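Local coordinates for arginine kinase (Anthopleura japonica, PDB 4RF6), which catalyses the reversible transfer of a phosphoryl group from ATP to L-arginine, giving phosphoarginine and ADP, as a monomer built of two tandem phosphagen kinase units, at residues I92-D95 against Y100-A103; S248-L253 against S343-V348; Y274-S277 against N281-T284; G285-V290 against R337-L342. One frame throughout, in Å; residues are numbered along the deposited sequence. Where two conformers were deposited one is given.

Interaction 1: residues I92-D95 against Y100-A103; sequences IIED and YKLA
Tyr100 meets helix 86-96 through its backbone. Its carbonyl O takes a bond of 2.6 Å from water 1, and the same water donates to Glu94 O, also at 2.6 Å. One water thus joins two backbone carbonyls near the end of the helix. The aliphatic CG of Glu94 lies beside Tyr100 O as well. The phenol hydroxyl points elsewhere and is hydrogen-bonded to the carbonyl O of Lys271. Lys101 crosses the Glu94 side chain at about a right angle. Its CD sits 3.7 Å from Glu94 OE2, while its NZ stays 5.5 Å from Glu94 OE1, so no salt bridge forms. Any pull between the two charges is probably modest. Leu102 makes the one direct hydrogen bond. Its backbone N donates to Glu94 OE2 at 3.0 Å, with an N-H...O angle of 155°. The oxygen is met on its anti side, 18° from the carboxylate plane. Beyond CG the Glu94 chain is extended (chi2 -173°), which carries the carboxylate across to this N-H. Leu102 CD1 packs against the same side chain, 3.7 Å from Glu94 CG. Its other methyl, CD2, touches Ile93 CG2 at 4.1 Å. The contact folds the chain back after the helix by a side-chain-to-backbone link. It holds the start of the linker to strand 127-136 against the last turn of helix 86-96, in the N-terminal domain of a phosphagen kinase.

Interaction 2: residues S248-L253 against S343-V348; sequences SVFSRL and SEVQCV
Phe250 carries the whole contact, reaching from helix 246-264 to the first turns of helix 344-370. The main interaction is CH-pi. Val348 CG2 lies 3.6 Å from the centroid of the Phe250 ring, only 12° off the ring normal. The methyl therefore sits over the centre of one face. Phe250 has CG anti to its own backbone N (chi1 -171°), which sends the ring across the gap between the helices. Two further side chains touch the ring. Val345 CG2 lies at the ring edge, 4.1 Å from Phe250 CE2. Glu344 CB approaches obliquely, 4.0 Å from Phe250 CZ. The segment axes run nearly antiparallel, at 162°, and come no closer than 11.7 Å. At that spacing the ring fills much of the distance. Both helices belong to the catalytic domain of the phosphagen kinase fold and pack against its antiparallel sheet. Phe250 touches Ile132 and Met286 on two of its strands. Ile132 belongs to a predicted ATP-binding stretch. Polar interactions lie at the start of helix 344-370. Ser343 is the N-cap and forms a capping box with Gln346. Gln346 N donates to Ser343 OG at 2.9 Å. Ser343 N donates back to Gln346 OE1 at 2.9 Å, in the carbonyl plane and on a lone pair. The Glu344 chain bends at chi2, turning its carboxylate from the ring. There OE1 accepts from Asp109 N, and OE2 forms a salt bridge with Arg136.

Interaction 3: residues Y274-S277 against N281-T284; sequences YLTS and NLGT
Tyr274 and Gly283 share the single hydrogen bond between 274-277 and 281-284. Tyr274 N donates to Gly283 O at 2.9 Å, with an N-H...O angle of 161°, in the carbonyl plane and on a lone pair. The same oxygen lies at the edge of the Tyr274 ring, 3.3 Å from CD2. Gly283 has a positive phi of 79°, which suits a glycine. A weaker CA-H...O contact runs the other way, from Leu282 CA to Tyr274 O at 3.5 Å.

Apolar packing centres on Leu282. Its CD2 lies 3.8 Å from Leu275 CA and 4.3 Å from Leu275 CD2.

Leu282 CD2 also lies 3.5 Å from Thr276 OG1. Thr276 and Asn281 cross at about a right angle. Thr276 OG1 is 3.4 Å from Asn281 CB, and Thr276 CG2 lies close to Asn281 O. With chi1 at 52°, OG1 stands between the backbone N and carbonyl carbon and faces 281-284. It makes no hydrogen bond there; its partner is Cys278 O. Asn281 OD1 accepts from Arg133, a predicted ATP-binding residue, and Ser277 OG bonds the backbone O of Glu232, which binds substrate by similarity.

The two arms are thus joined mostly by packing, while several polar groups bond outward. Thr276 N is buried without a partner in the model. This is consistent with a loop that helps to shape the substrate site, to which Cys278 is assigned by similarity.

Interaction 4: residues G285-V290 against R337-L342; sequences GMRASV and RRRLGL
A side chain of one loop grips the backbone of a strand here: Arg339 reaches Met286 at the beginning of strand 286-293. This strand is an inner strand of the antiparallel sheet of the phosphagen kinase catalytic domain. Arg339 belongs to the loop that leads from the neighbouring strand 331-336 to helix 344-370. The strand segment includes Arg287, Ala288, Ser289 and Val290, all predicted to bind ATP.

Arg339 runs out extended from CG to NE, and its CB points toward the strand. Its methylenes lie along the backbone there, with CD 3.5 Å from Met286 O. The NE of the guanidinium makes the hydrogen bond. Arg339 NE donates to Met286 O at 2.7 Å, but the N-H...O angle is only 139°. The donor sits well above the carbonyl plane, 56° out of it. The acceptor is also tilted from the guanidinium plane. The bond is short but bent. Met286 O takes a second bond, from Asn336 ND2, so two side chains hold this carbonyl. Arg339 NH1 has a weak bond to Ser280 O.

Arg287, unlike Arg339, has CG anti to its backbone N, and its guanidinium goes to Asp333, where NH1 forms a salt bridge. The two positive groups stay apart, with Arg287 NE 5.7 Å from Arg339 NH2. The side chains touch at the root of Arg287: Arg287 CB meets the edge of the Arg339 guanidinium, 3.8 Å from Arg339 NH2.

How the interactions relate
Interaction 1 comes first along the chain and closes a short loop after helix 86-96. Interaction 2 then spans a long loop, from helix 246-264 to the start of helix 344-370. Interactions 3 and 4 both nest inside it, one after the other, and none of the contacts cross. Interaction 3 closes the turn just before strand 286-293, and interaction 4 joins that strand to the loop before helix 344-370. Leu340 packs on Tyr100 and Ile93, linking helix 86-96 and the loop after it to the catalytic domain. Thr284 N probably bonds Arg339 O between interactions 3 and 4. Met286 packs on Glu344 and Cys347, joining interactions 4 and 2.

Interaction 1: residues I92-D95 against Y100-A103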
loop_
_atom_site.group_PDB
_atom_site.type_symbol
_atom_site.label_atom_id
_atom_site.label_comp_id
_atom_site.label_asym_id
_atom_site.label_seq_id
_atom_site.Cartn_x
_atom_site.Cartn_y
_atom_site.Cartn_z
ATOM N N ILE A 92 -33.481 -16.185 -13.525
ATOM C CA ILE A 92 -32.632 -15.136 -12.971
ATOM C C ILE A 92 -31.147 -15.486 -13.121
ATOM O O ILE A 92 -30.345 -14.660 -13.561
ATOM C CB ILE A 92 -32.966 -14.873 -11.492
ATOM C CG1 ILE A 92 -34.350 -14.234 -11.365
ATOM C CG2 ILE A 92 -31.902 -13.988 -10.844
ATOM C CD1 ILE A 92 -34.744 -13.881 -9.943
ATOM N N ILE A 93 -30.794 -16.715 -12.760
ATOM C CA ILE A 93 -29.409 -17.169 -12.843
ATOM C C ILE A 93 -28.885 -17.107 -14.277
ATOM O O ILE A 93 -27.846 -16.493 -14.542
ATOM C CB ILE A 93 -29.252 -18.611 -12.298
ATOM C CG1 ILE A 93 -29.314 -18.620 -10.769
ATOM C CG2 ILE A 93 -27.938 -19.224 -12.778
ATOM C CD1 ILE A 93 -29.811 -19.943 -10.175
ATOM N N GLU A 94 -29.610 -17.731 -15.203
ATOM C CA GLU A 94 -29.156 -17.801 -16.589
ATOM C C GLU A 94 -29.127 -16.434 -17.286
ATOM O O GLU A 94 -28.432 -16.262 -18.290
ATOM C CB GLU A 94 -29.971 -18.831 -17.386
ATOM C CG GLU A 94 -29.720 -20.278 -16.953
ATOM C CD GLU A 94 -30.398 -21.296 -17.860
ATOM O OE1 GLU A 94 -31.271 -20.892 -18.656
ATOM O OE2 GLU A 94 -30.052 -22.494 -17.775
ATOM N N ASP A 95 -29.877 -15.469 -16.758
ATOM C CA ASP A 95 -29.790 -14.089 -17.238
ATOM C C ASP A 95 -28.511 -13.449 -16.715
ATOM O O ASP A 95 -27.616 -13.107 -17.492
ATOM C CB ASP A 95 -30.999 -13.273 -16.772
ATOM C CG ASP A 95 -31.075 -11.888 -17.421
ATOM O OD1 ASP A 95 -30.035 -11.211 -17.566
ATOM O OD2 ASP A 95 -32.193 -11.474 -17.787
ATOM N N TYR A 100 -23.882 -18.652 -19.247
ATOM C CA TYR A 100 -23.943 -19.928 -18.522
ATOM C C TYR A 100 -25.318 -20.586 -18.597
ATOM O O TYR A 100 -26.346 -19.920 -18.459
ATOM C CB TYR A 100 -23.515 -19.784 -17.052
ATOM C CG TYR A 100 -23.598 -21.091 -16.276
ATOM C CD1 TYR A 100 -22.615 -22.068 -16.414
ATOM C CD2 TYR A 100 -24.666 -21.354 -15.427
ATOM C CE1 TYR A 100 -22.690 -23.263 -15.718
ATOM C CE2 TYR A 100 -24.751 -22.548 -14.728
ATOM C CZ TYR A 100 -23.760 -23.494 -14.876
ATOM O OH TYR A 100 -23.845 -24.681 -14.178
ATOM N N LYS A 101 -25.323 -21.897 -18.830
ATOM C CA LYS A 101 -26.548 -22.691 -18.796
ATOM C C LYS A 101 -26.456 -23.725 -17.686
ATOM O O LYS A 101 -25.482 -24.475 -17.617
ATOM C CB LYS A 101 -26.778 -23.400 -20.134
ATOM C CG LYS A 101 -27.094 -22.464 -21.287
ATOM C CD LYS A 101 -28.248 -21.547 -20.921
ATOM C CE LYS A 101 -28.333 -20.367 -21.869
ATOM N NZ LYS A 101 -28.273 -20.792 -23.292
ATOM N N LEU A 102 -27.474 -23.766 -16.825
ATOM C CA LEU A 102 -27.511 -24.699 -15.700
ATOM C C LEU A 102 -27.313 -26.148 -16.161
ATOM O O LEU A 102 -26.687 -26.951 -15.468
ATOM C CB LEU A 102 -28.828 -24.542 -14.935
ATOM C CG LEU A 102 -28.988 -23.192 -14.237
ATOM C CD1 LEU A 102 -30.423 -22.702 -14.307
ATOM C CD2 LEU A 102 -28.532 -23.268 -12.795
ATOM N N ALA A 103 -27.828 -26.464 -17.346
ATOM C CA ALA A 103 -27.681 -27.796 -17.927
ATOM C C ALA A 103 -26.215 -28.182 -18.165
ATOM O O ALA A 103 -25.848 -29.359 -18.078
ATOM C CB ALA A 103 -28.473 -27.892 -19.222
HETATM O O HOH W 1 -27.348 -17.993 -19.924
#

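Interaction 2: residues S248-L253 against S343-V348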
loop_
_atom_site.group_PDB
_atom_site.type_symbol
_atom_site.label_atom_id
_atom_site.label_comp_id
_atom_site.label_asym_id
_atom_site.label_seq_id
_atom_site.Cartn_x
_atom_site.Cartn_y
_atom_site.Cartn_z
ATOM N N SER A 248 0.551 -15.739 -5.004
ATOM C CA SER A 248 0.666 -15.850 -3.550
ATOM C C SER A 248 -0.663 -15.574 -2.840
ATOM O O SER A 248 -0.985 -16.213 -1.837
ATOM C CB SER A 248 1.750 -14.906 -3.034
ATOM O OG SER A 248 1.707 -14.801 -1.625
ATOM N N VAL A 249 -1.427 -14.616 -3.363
ATOM C CA VAL A 249 -2.730 -14.266 -2.797
ATOM C C VAL A 249 -3.711 -15.441 -2.885
ATOM O O VAL A 249 -4.438 -15.732 -1.933
ATOM C CB VAL A 249 -3.340 -13.039 -3.500
ATOM C CG1 VAL A 249 -4.810 -12.863 -3.115
ATOM C CG2 VAL A 249 -2.553 -11.775 -3.180
ATOM N N PHE A 250 -3.728 -16.104 -4.037
ATOM C CA PHE A 250 -4.630 -17.226 -4.261
ATOM C C PHE A 250 -4.189 -18.450 -3.470
ATOM O O PHE A 250 -5.021 -19.221 -2.984
ATOM C CB PHE A 250 -4.718 -17.559 -5.751
ATOM C CG PHE A 250 -5.787 -18.565 -6.084
ATOM C CD1 PHE A 250 -7.100 -18.359 -5.678
ATOM C CD2 PHE A 250 -5.483 -19.708 -6.811
ATOM C CE1 PHE A 250 -8.092 -19.284 -5.981
ATOM C CE2 PHE A 250 -6.466 -20.638 -7.124
ATOM C CZ PHE A 250 -7.775 -20.425 -6.708
ATOM N N SER A 251 -2.877 -18.625 -3.346
ATOM C CA SER A 251 -2.323 -19.711 -2.539
ATOM C C SER A 251 -2.784 -19.596 -1.084
ATOM O O SER A 251 -3.265 -20.569 -0.497
ATOM C CB SER A 251 -0.791 -19.706 -2.618
ATOM O OG SER A 251 -0.230 -20.669 -1.752
ATOM N N ARG A 252 -2.630 -18.399 -0.517
ATOM C CA ARG A 252 -3.048 -18.110 0.850
ATOM C C ARG A 252 -4.554 -18.315 1.008
ATOM O O ARG A 252 -5.013 -18.898 1.997
ATOM C CB ARG A 252 -2.644 -16.677 1.228
ATOM C CG ARG A 252 -3.039 -16.242 2.636
ATOM C CD ARG A 252 -2.313 -14.965 3.055
ATOM N NE ARG A 252 -2.637 -13.830 2.190
ATOM C CZ ARG A 252 -1.785 -13.263 1.338
ATOM N NH1 ARG A 252 -0.542 -13.713 1.232
ATOM N NH2 ARG A 252 -2.175 -12.236 0.596
ATOM N N LEU A 253 -5.321 -17.852 0.021
ATOM C CA LEU A 253 -6.769 -18.043 0.035
ATOM C C LEU A 253 -7.114 -19.526 0.083
ATOM O O LEU A 253 -7.865 -19.975 0.957
ATOM C CB LEU A 253 -7.421 -17.406 -1.193
ATOM C CG LEU A 253 -8.941 -17.570 -1.254
ATOM C CD1 LEU A 253 -9.591 -16.914 -0.049
ATOM C CD2 LEU A 253 -9.520 -17.009 -2.546
ATOM N N SER A 343 -13.771 -22.428 -13.344
ATOM C CA SER A 343 -13.322 -22.759 -12.000
ATOM C C SER A 343 -12.656 -21.553 -11.347
ATOM O O SER A 343 -12.362 -20.561 -12.019
ATOM C CB SER A 343 -12.347 -23.933 -12.038
ATOM O OG SER A 343 -11.139 -23.566 -12.680
ATOM N N GLU A 344 -12.429 -21.638 -10.040
ATOM C CA GLU A 344 -11.695 -20.600 -9.325
ATOM C C GLU A 344 -10.301 -20.464 -9.923
ATOM O O GLU A 344 -9.794 -19.355 -10.111
ATOM C CB GLU A 344 -11.596 -20.938 -7.839
ATOM C CG GLU A 344 -12.919 -20.884 -7.086
ATOM C CD GLU A 344 -13.739 -22.147 -7.245
ATOM O OE1 GLU A 344 -13.342 -23.019 -8.051
ATOM O OE2 GLU A 344 -14.781 -22.263 -6.562
ATOM N N VAL A 345 -9.689 -21.605 -10.229
ATOM C CA VAL A 345 -8.381 -21.638 -10.883
ATOM C C VAL A 345 -8.414 -20.906 -12.222
ATOM O O VAL A 345 -7.521 -20.113 -12.530
ATOM C CB VAL A 345 -7.892 -23.087 -11.087
ATOM C CG1 VAL A 345 -6.842 -23.168 -12.198
ATOM C CG2 VAL A 345 -7.335 -23.643 -9.787
ATOM N N GLN A 346 -9.447 -21.178 -13.015
ATOM C CA GLN A 346 -9.591 -20.558 -14.330
ATOM C C GLN A 346 -9.813 -19.051 -14.233
ATOM O O GLN A 346 -9.279 -18.277 -15.035
ATOM C CB GLN A 346 -10.730 -21.212 -15.111
ATOM C CG GLN A 346 -10.371 -22.563 -15.710
ATOM C CD GLN A 346 -11.539 -23.223 -16.424
ATOM O OE1 GLN A 346 -12.683 -23.153 -15.969
ATOM N NE2 GLN A 346 -11.255 -23.868 -17.550
ATOM N N CYS A 347 -10.604 -18.638 -13.248
ATOM C CA CYS A 347 -10.835 -17.219 -13.007
ATOM C C CYS A 347 -9.517 -16.493 -12.722
ATOM O O CYS A 347 -9.228 -15.449 -13.314
ATOM C CB CYS A 347 -11.819 -17.025 -11.847
ATOM S SG CYS A 347 -12.186 -15.292 -11.484
ATOM N N VAL A 348 -8.717 -17.058 -11.821
ATOM C CA VAL A 348 -7.416 -16.482 -11.473
ATOM C C VAL A 348 -6.459 -16.451 -12.669
ATOM O O VAL A 348 -5.740 -15.467 -12.878
ATOM C CB VAL A 348 -6.767 -17.238 -10.293
ATOM C CG1 VAL A 348 -5.369 -16.733 -10.035
ATOM C CG2 VAL A 348 -7.622 -17.103 -9.028
#

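Interaction 3: residues Y274-S277 against N281-T284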
loop_
_atom_site.group_PDB
_atom_site.type_symbol
_atom_site.label_atom_id
_atom_site.label_comp_id
_atom_site.label_asym_id
_atom_site.label_seq_id
_atom_site.Cartn_x
_atom_site.Cartn_y
_atom_site.Cartn_z
ATOM N N TYR A 274 -20.798 -23.307 -5.658
ATOM C CA TYR A 274 -21.076 -22.990 -4.263
ATOM C C TYR A 274 -22.348 -22.158 -4.108
ATOM O O TYR A 274 -22.557 -21.169 -4.818
ATOM C CB TYR A 274 -19.865 -22.318 -3.612
ATOM C CG TYR A 274 -18.694 -23.264 -3.553
ATOM C CD1 TYR A 274 -18.655 -24.283 -2.606
ATOM C CD2 TYR A 274 -17.648 -23.170 -4.464
ATOM C CE1 TYR A 274 -17.599 -25.167 -2.557
ATOM C CE2 TYR A 274 -16.588 -24.051 -4.422
ATOM C CZ TYR A 274 -16.575 -25.050 -3.471
ATOM O OH TYR A 274 -15.523 -25.929 -3.418
ATOM N N LEU A 275 -23.202 -22.583 -3.182
ATOM C CA LEU A 275 -24.465 -21.907 -2.934
ATOM C C LEU A 275 -24.247 -20.676 -2.080
ATOM O O LEU A 275 -23.479 -20.702 -1.111
ATOM C CB LEU A 275 -25.443 -22.849 -2.242
ATOM C CG LEU A 275 -25.674 -24.130 -3.037
ATOM C CD1 LEU A 275 -26.565 -25.058 -2.263
ATOM C CD2 LEU A 275 -26.288 -23.811 -4.387
ATOM N N THR A 276 -24.926 -19.596 -2.450
ATOM C CA THR A 276 -24.801 -18.323 -1.756
ATOM C C THR A 276 -26.185 -17.712 -1.624
ATOM O O THR A 276 -27.117 -18.130 -2.315
ATOM C CB THR A 276 -23.902 -17.358 -2.537
ATOM O OG1 THR A 276 -24.370 -17.268 -3.888
ATOM C CG2 THR A 276 -22.460 -17.847 -2.545
ATOM N N SER A 277 -26.318 -16.722 -0.750
ATOM C CA SER A 277 -27.608 -16.078 -0.508
ATOM C C SER A 277 -28.146 -15.385 -1.758
ATOM O O SER A 277 -29.311 -15.555 -2.125
ATOM C CB SER A 277 -27.487 -15.071 0.635
ATOM O OG SER A 277 -26.947 -15.675 1.791
ATOM N N ASN A 281 -23.699 -14.519 -6.696
ATOM C CA ASN A 281 -22.472 -15.045 -6.107
ATOM C C ASN A 281 -22.320 -16.559 -6.205
ATOM O O ASN A 281 -21.497 -17.137 -5.506
ATOM C CB ASN A 281 -22.385 -14.633 -4.632
ATOM C CG ASN A 281 -21.931 -13.201 -4.450
ATOM O OD1 ASN A 281 -20.955 -12.768 -5.054
ATOM N ND2 ASN A 281 -22.644 -12.455 -3.614
ATOM N N LEU A 282 -23.111 -17.208 -7.053
ATOM C CA LEU A 282 -23.022 -18.658 -7.194
ATOM C C LEU A 282 -21.759 -19.056 -7.963
ATOM O O LEU A 282 -20.994 -18.195 -8.405
ATOM C CB LEU A 282 -24.274 -19.211 -7.886
ATOM C CG LEU A 282 -25.602 -19.021 -7.148
ATOM C CD1 LEU A 282 -26.775 -19.397 -8.044
ATOM C CD2 LEU A 282 -25.634 -19.836 -5.863
ATOM N N GLY A 283 -21.539 -20.361 -8.111
ATOM C CA GLY A 283 -20.400 -20.869 -8.858
ATOM C C GLY A 283 -19.114 -20.826 -8.058
ATOM O O GLY A 283 -18.966 -21.542 -7.066
ATOM N N THR A 284 -18.178 -19.990 -8.496
ATOM C CA THR A 284 -16.929 -19.785 -7.773
ATOM C C THR A 284 -17.176 -18.928 -6.546
ATOM O O THR A 284 -16.408 -18.975 -5.581
ATOM C CB THR A 284 -15.905 -19.051 -8.625
ATOM O OG1 THR A 284 -16.441 -17.776 -9.018
ATOM C CG2 THR A 284 -15.542 -19.873 -9.859
#

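Interaction 4: residues G285-V290 against R337-L342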
loop_
_atom_site.group_PDB
_atom_site.type_symbol
_atom_site.label_atom_id
_atom_site.label_comp_id
_atom_site.label_asym_id
_atom_site.label_seq_id
_atom_site.Cartn_x
_atom_site.Cartn_y
_atom_site.Cartn_z
ATOM N N GLY A 285 -18.237 -18.125 -6.595
ATOM C CA GLY A 285 -18.517 -17.177 -5.534
ATOM C C GLY A 285 -17.415 -16.151 -5.398
ATOM O O GLY A 285 -17.255 -15.538 -4.340
ATOM N N MET A 286 -16.660 -15.952 -6.477
ATOM C CA MET A 286 -15.410 -15.201 -6.400
ATOM C C MET A 286 -15.484 -13.811 -7.015
ATOM O O MET A 286 -16.057 -13.632 -8.090
ATOM C CB MET A 286 -14.287 -15.993 -7.086
ATOM C CG MET A 286 -12.947 -15.254 -7.173
ATOM S SD MET A 286 -11.690 -16.219 -8.021
ATOM C CE MET A 286 -11.509 -17.581 -6.876
ATOM N N ARG A 287 -14.910 -12.826 -6.326
ATOM C CA ARG A 287 -14.515 -11.585 -6.990
ATOM C C ARG A 287 -13.008 -11.391 -6.857
ATOM O O ARG A 287 -12.486 -11.211 -5.753
ATOM C CB ARG A 287 -15.240 -10.351 -6.447
ATOM C CG ARG A 287 -14.890 -9.087 -7.249
ATOM C CD ARG A 287 -15.470 -7.800 -6.669
ATOM N NE ARG A 287 -15.100 -6.641 -7.482
ATOM C CZ ARG A 287 -14.138 -5.774 -7.171
ATOM N NH1 ARG A 287 -13.872 -4.756 -7.981
ATOM N NH2 ARG A 287 -13.443 -5.918 -6.048
ATOM N N ALA A 288 -12.320 -11.437 -7.995
ATOM C CA ALA A 288 -10.887 -11.172 -8.065
ATOM C C ALA A 288 -10.706 -9.761 -8.607
ATOM O O ALA A 288 -11.398 -9.364 -9.549
ATOM C CB ALA A 288 -10.210 -12.182 -8.980
ATOM N N SER A 289 -9.776 -9.003 -8.035
ATOM C CA SER A 289 -9.598 -7.600 -8.408
ATOM C C SER A 289 -8.137 -7.155 -8.338
ATOM O O SER A 289 -7.474 -7.371 -7.320
ATOM C CB SER A 289 -10.455 -6.711 -7.503
ATOM O OG SER A 289 -10.040 -5.358 -7.554
ATOM N N VAL A 290 -7.652 -6.520 -9.402
ATOM C CA VAL A 290 -6.299 -5.970 -9.445
ATOM C C VAL A 290 -6.384 -4.483 -9.780
ATOM O O VAL A 290 -7.052 -4.103 -10.741
ATOM C CB VAL A 290 -5.439 -6.700 -10.512
ATOM C CG1 VAL A 290 -4.146 -5.945 -10.789
ATOM C CG2 VAL A 290 -5.137 -8.121 -10.078
ATOM N N ARG A 337 -15.824 -10.915 -14.684
ATOM C CA ARG A 337 -17.251 -10.759 -14.929
ATOM C C ARG A 337 -18.022 -12.051 -14.660
ATOM O O ARG A 337 -19.247 -12.029 -14.524
ATOM C CB ARG A 337 -17.512 -10.280 -16.360
ATOM C CG ARG A 337 -17.719 -8.776 -16.482
ATOM C CD ARG A 337 -18.114 -8.364 -17.897
ATOM N NE ARG A 337 -17.041 -8.600 -18.858
ATOM C CZ ARG A 337 -16.846 -7.879 -19.959
ATOM N NH1 ARG A 337 -17.652 -6.862 -20.241
ATOM N NH2 ARG A 337 -15.839 -8.170 -20.777
ATOM N N ARG A 338 -17.303 -13.169 -14.575
ATOM C CA ARG A 338 -17.934 -14.489 -14.558
ATOM C C ARG A 338 -17.641 -15.327 -13.300
ATOM O O ARG A 338 -16.555 -15.240 -12.714
ATOM C CB ARG A 338 -17.533 -15.268 -15.817
ATOM C CG ARG A 338 -17.971 -14.617 -17.124
ATOM C CD ARG A 338 -17.530 -15.457 -18.309
ATOM N NE ARG A 338 -18.163 -15.055 -19.564
ATOM C CZ ARG A 338 -18.033 -15.719 -20.708
ATOM N NH1 ARG A 338 -17.289 -16.818 -20.759
ATOM N NH2 ARG A 338 -18.641 -15.284 -21.803
ATOM N N ARG A 339 -18.619 -16.142 -12.902
ATOM C CA ARG A 339 -18.499 -16.994 -11.718
ATOM C C ARG A 339 -19.062 -18.394 -11.955
ATOM O O ARG A 339 -18.725 -19.344 -11.240
ATOM C CB ARG A 339 -19.234 -16.372 -10.532
ATOM C CG ARG A 339 -18.667 -15.056 -10.054
ATOM C CD ARG A 339 -19.378 -14.578 -8.799
ATOM N NE ARG A 339 -18.776 -13.353 -8.294
ATOM C CZ ARG A 339 -19.282 -12.139 -8.480
ATOM N NH1 ARG A 339 -20.420 -11.988 -9.146
ATOM N NH2 ARG A 339 -18.653 -11.076 -7.987
ATOM N N LEU A 340 -19.946 -18.512 -12.938
ATOM C CA LEU A 340 -20.523 -19.805 -13.290
ATOM C C LEU A 340 -19.985 -20.268 -14.632
ATOM O O LEU A 340 -20.063 -19.536 -15.627
ATOM C CB LEU A 340 -22.052 -19.731 -13.341
ATOM C CG LEU A 340 -22.793 -19.987 -12.028
ATOM C CD1 LEU A 340 -24.278 -19.650 -12.152
ATOM C CD2 LEU A 340 -22.607 -21.434 -11.605
ATOM N N GLY A 341 -19.424 -21.474 -14.662
ATOM C CA GLY A 341 -18.957 -22.049 -15.912
ATOM C C GLY A 341 -17.449 -22.015 -16.043
ATOM O O GLY A 341 -16.898 -22.449 -17.055
ATOM N N LEU A 342 -16.781 -21.480 -15.023
ATOM C CA LEU A 342 -15.322 -21.511 -14.965
ATOM C C LEU A 342 -14.899 -21.756 -13.529
ATOM O O LEU A 342 -15.598 -21.361 -12.596
ATOM C CB LEU A 342 -14.706 -20.217 -15.507
ATOM C CG LEU A 342 -14.601 -18.995 -14.592
ATOM C CD1 LEU A 342 -13.784 -17.903 -15.264
ATOM C CD2 LEU A 342 -15.975 -18.468 -14.213
#